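Local atomic coordinates of Uly1 (Catenovulum maritimum, PDB entry 7DRQ), a protein that is an ulvan lyase of polysaccharide lyase family 24, which breaks down the algal polysaccharide ulvan, and binds calcium ions. Residues His360-Thr365 with Ser400-Ala405. Numbering follows the deposited sequence.
Sequences HLIGQT and SQLYTA
The imidazole of His360 is hydrogen-bonded at both nitrogens, ND1 with NE2 of His380 and NE2 with the backbone N of Gly427. Its CB touches CD1 of Leu402 at 3.6 Å. No hydrogen bond joins 360-365 to 400-405, and the contact is mainly apolar. CD1 of Leu402 also meets CG2 of Ile362, at 3.8 Å, so one methyl touches both His360 and Ile362. Ile362 has CG1 between the backbone N and the carbonyl carbon, chi1 61°. The next torsion extends the chain, and CD1 comes 3.6 Å from the backbone N of Gln401. The same CD1 lies 3.6 Å from the carbonyl carbon of Ser400. An alanine at Ile362 would probably open a gap beside the Ser400-Gln401 peptide and leave Leu402 with less packing on that flank. Asp350 helps to join the two segments: its OD2 accepts from the N of Leu402, and its backbone bonds to Ile362. The contact sets strand 359-369 of one antiparallel sheet against the loop that enters the next sheet of this beta-propeller-clan protein. Strand 359-369 lies between 350-353 and 372-383, while Ser400-Leu402 lead into edge strand 403-405, which pairs with 408-415.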
ATOM      1  N   HIS A 360       0.276  18.262   3.849  1.00 11.71           N
ATOM      2  CA  HIS A 360      -0.649  17.760   4.858  1.00 12.00           C
ATOM      3  C   HIS A 360      -0.181  16.398   5.344  1.00  9.73           C
ATOM      4  O   HIS A 360       0.128  15.529   4.525  1.00 12.89           O
ATOM      5  CB  HIS A 360      -2.068  17.638   4.287  1.00 11.18           C
ATOM      6  CG  HIS A 360      -2.689  18.953   3.954  1.00  9.22           C
ATOM      7  ND1 HIS A 360      -3.465  19.654   4.850  1.00  9.20           N
ATOM      8  CD2 HIS A 360      -2.624  19.712   2.837  1.00 11.02           C
ATOM      9  CE1 HIS A 360      -3.847  20.792   4.303  1.00 10.50           C
ATOM     10  NE2 HIS A 360      -3.364  20.845   3.075  1.00 11.70           N
ATOM     11  N   LEU A 361      -0.144  16.209   6.667  1.00 11.81           N
ATOM     12  CA  LEU A 361       0.165  14.918   7.278  1.00  9.45           C
ATOM     13  C   LEU A 361      -0.773  14.659   8.445  1.00 12.49           C
ATOM     14  O   LEU A 361      -1.076  15.567   9.224  1.00 11.66           O
ATOM     15  CB  LEU A 361       1.606  14.842   7.802  1.00  8.54           C
ATOM     16  CG  LEU A 361       2.694  15.334   6.842  1.00 11.83           C
ATOM     17  CD1 LEU A 361       3.084  16.788   7.131  1.00 11.34           C
ATOM     18  CD2 LEU A 361       3.904  14.422   6.925  1.00 11.84           C
ATOM     19  N   ILE A 362      -1.197  13.405   8.590  1.00 10.88           N
ATOM     20  CA  ILE A 362      -2.091  13.020   9.673  1.00 10.77           C
ATOM     21  C   ILE A 362      -1.487  11.835  10.419  1.00 10.19           C
ATOM     22  O   ILE A 362      -0.671  11.081   9.884  1.00 10.09           O
ATOM     23  CB  ILE A 362      -3.507  12.676   9.171  1.00 11.95           C
ATOM     24  CG1 ILE A 362      -3.471  11.491   8.210  1.00 12.62           C
ATOM     25  CG2 ILE A 362      -4.139  13.896   8.506  1.00 13.69           C
ATOM     26  CD1 ILE A 362      -4.855  10.948   7.885  1.00 10.26           C
ATOM     27  N   GLY A 363      -1.904  11.687  11.673  1.00 11.59           N
ATOM     28  CA  GLY A 363      -1.414  10.608  12.510  1.00 11.32           C
ATOM     29  C   GLY A 363      -2.423  10.261  13.584  1.00 12.69           C
ATOM     30  O   GLY A 363      -3.313  11.051  13.912  1.00 10.65           O
ATOM     31  N   GLN A 364      -2.269   9.058  14.127  1.00  9.89           N
ATOM     32  CA  GLN A 364      -3.004   8.627  15.310  1.00 11.76           C
ATOM     33  C   GLN A 364      -1.991   8.281  16.389  1.00 12.91           C
ATOM     34  O   GLN A 364      -1.132   7.414  16.191  1.00 11.03           O
ATOM     35  CB  GLN A 364      -3.906   7.429  15.033  1.00 13.00           C
ATOM     36  CG  GLN A 364      -4.759   7.087  16.251  1.00 16.52           C
ATOM     37  CD  GLN A 364      -5.614   5.854  16.065  1.00 18.38           C
ATOM     38  OE1 GLN A 364      -5.876   5.424  14.938  1.00 17.97           O
ATOM     39  NE2 GLN A 364      -6.072   5.283  17.179  1.00 17.62           N
ATOM     40  N   THR A 365      -2.091   8.956  17.525  1.00 10.03           N
ATOM     41  CA  THR A 365      -1.152   8.788  18.629  1.00 12.82           C
ATOM     42  C   THR A 365      -1.949   8.360  19.853  1.00 13.01           C
ATOM     43  O   THR A 365      -2.781   9.128  20.348  1.00 12.82           O
ATOM     44  CB  THR A 365      -0.397  10.093  18.889  1.00 10.53           C
ATOM     45  OG1 THR A 365       0.299  10.476  17.693  1.00 11.53           O
ATOM     46  CG2 THR A 365       0.623   9.931  20.049  1.00 10.53           C
ATOM     47  N   SER A 400      -7.965   7.965   8.790  1.00 13.01           N
ATOM     48  CA  SER A 400      -6.682   7.275   8.686  1.00 18.24           C
ATOM     49  C   SER A 400      -5.940   7.541   7.384  1.00 17.58           C
ATOM     50  O   SER A 400      -4.766   7.166   7.276  1.00 16.14           O
ATOM     51  CB  SER A 400      -6.885   5.761   8.850  1.00 19.35           C
ATOM     52  OG  SER A 400      -7.641   5.243   7.770  1.00 24.70           O
ATOM     53  N   GLN A 401      -6.579   8.173   6.399  1.00 12.67           N
ATOM     54  CA  GLN A 401      -5.933   8.445   5.124  1.00 15.07           C
ATOM     55  C   GLN A 401      -6.363   9.812   4.609  1.00 13.86           C
ATOM     56  O   GLN A 401      -7.430  10.319   4.963  1.00 13.45           O
ATOM     57  CB  GLN A 401      -6.244   7.329   4.103  1.00 16.88           C
ATOM     58  CG  GLN A 401      -5.339   6.114   4.339  1.00 23.85           C
ATOM     59  CD  GLN A 401      -5.510   5.003   3.329  1.00 29.38           C
ATOM     60  OE1 GLN A 401      -5.005   5.079   2.206  1.00 30.45           O
ATOM     61  NE2 GLN A 401      -6.200   3.943   3.735  1.00 32.13           N
ATOM     62  N   LEU A 402      -5.505  10.421   3.791  1.00 10.88           N
ATOM     63  CA  LEU A 402      -5.801  11.691   3.138  1.00 13.28           C
ATOM     64  C   LEU A 402      -5.608  11.546   1.637  1.00 14.96           C
ATOM     65  O   LEU A 402      -4.695  10.848   1.181  1.00 14.92           O
ATOM     66  CB  LEU A 402      -4.902  12.830   3.647  1.00 14.84           C
ATOM     67  CG  LEU A 402      -5.284  13.746   4.806  1.00 19.37           C
ATOM     68  CD1 LEU A 402      -4.319  14.942   4.806  1.00 13.58           C
ATOM     69  CD2 LEU A 402      -6.742  14.204   4.738  1.00 16.33           C
ATOM     70  N   TYR A 403      -6.456  12.223   0.870  1.00 11.68           N
ATOM     71  CA  TYR A 403      -6.400  12.215  -0.581  1.00 11.47           C
ATOM     72  C   TYR A 403      -6.413  13.654  -1.092  1.00 14.03           C
ATOM     73  O   TYR A 403      -6.686  14.600  -0.344  1.00 10.66           O
ATOM     74  CB  TYR A 403      -7.581  11.416  -1.153  1.00 10.31           C
ATOM     75  CG  TYR A 403      -7.676  10.055  -0.520  1.00 10.07           C
ATOM     76  CD1 TYR A 403      -6.873   9.011  -0.967  1.00 12.87           C
ATOM     77  CD2 TYR A 403      -8.537   9.814   0.548  1.00 11.42           C
ATOM     78  CE1 TYR A 403      -6.938   7.767  -0.386  1.00 14.03           C
ATOM     79  CE2 TYR A 403      -8.608   8.565   1.132  1.00 12.52           C
ATOM     80  CZ  TYR A 403      -7.802   7.549   0.663  1.00 14.15           C
ATOM     81  OH  TYR A 403      -7.868   6.295   1.229  1.00 13.64           O
ATOM     82  N   THR A 404      -6.128  13.826  -2.385  1.00 14.22           N
ATOM     83  CA  THR A 404      -6.134  15.175  -2.930  1.00 13.01           C
ATOM     84  C   THR A 404      -6.555  15.162  -4.389  1.00 12.28           C
ATOM     85  O   THR A 404      -6.304  14.202  -5.126  1.00 13.54           O
ATOM     86  CB  THR A 404      -4.765  15.872  -2.773  1.00 10.43           C
ATOM     87  OG1 THR A 404      -4.914  17.276  -3.029  1.00 11.41           O
ATOM     88  CG2 THR A 404      -3.701  15.280  -3.729  1.00 12.57           C
ATOM     89  N   ALA A 405      -7.227  16.238  -4.785  1.00 10.93           N
ATOM     90  CA  ALA A 405      -7.574  16.480  -6.175  1.00  8.65           C
ATOM     91  C   ALA A 405      -7.893  17.956  -6.299  1.00 14.60           C
ATOM     92  O   ALA A 405      -8.506  18.535  -5.399  1.00 13.95           O
ATOM     93  CB  ALA A 405      -8.763  15.626  -6.647  1.00 12.99           C
TER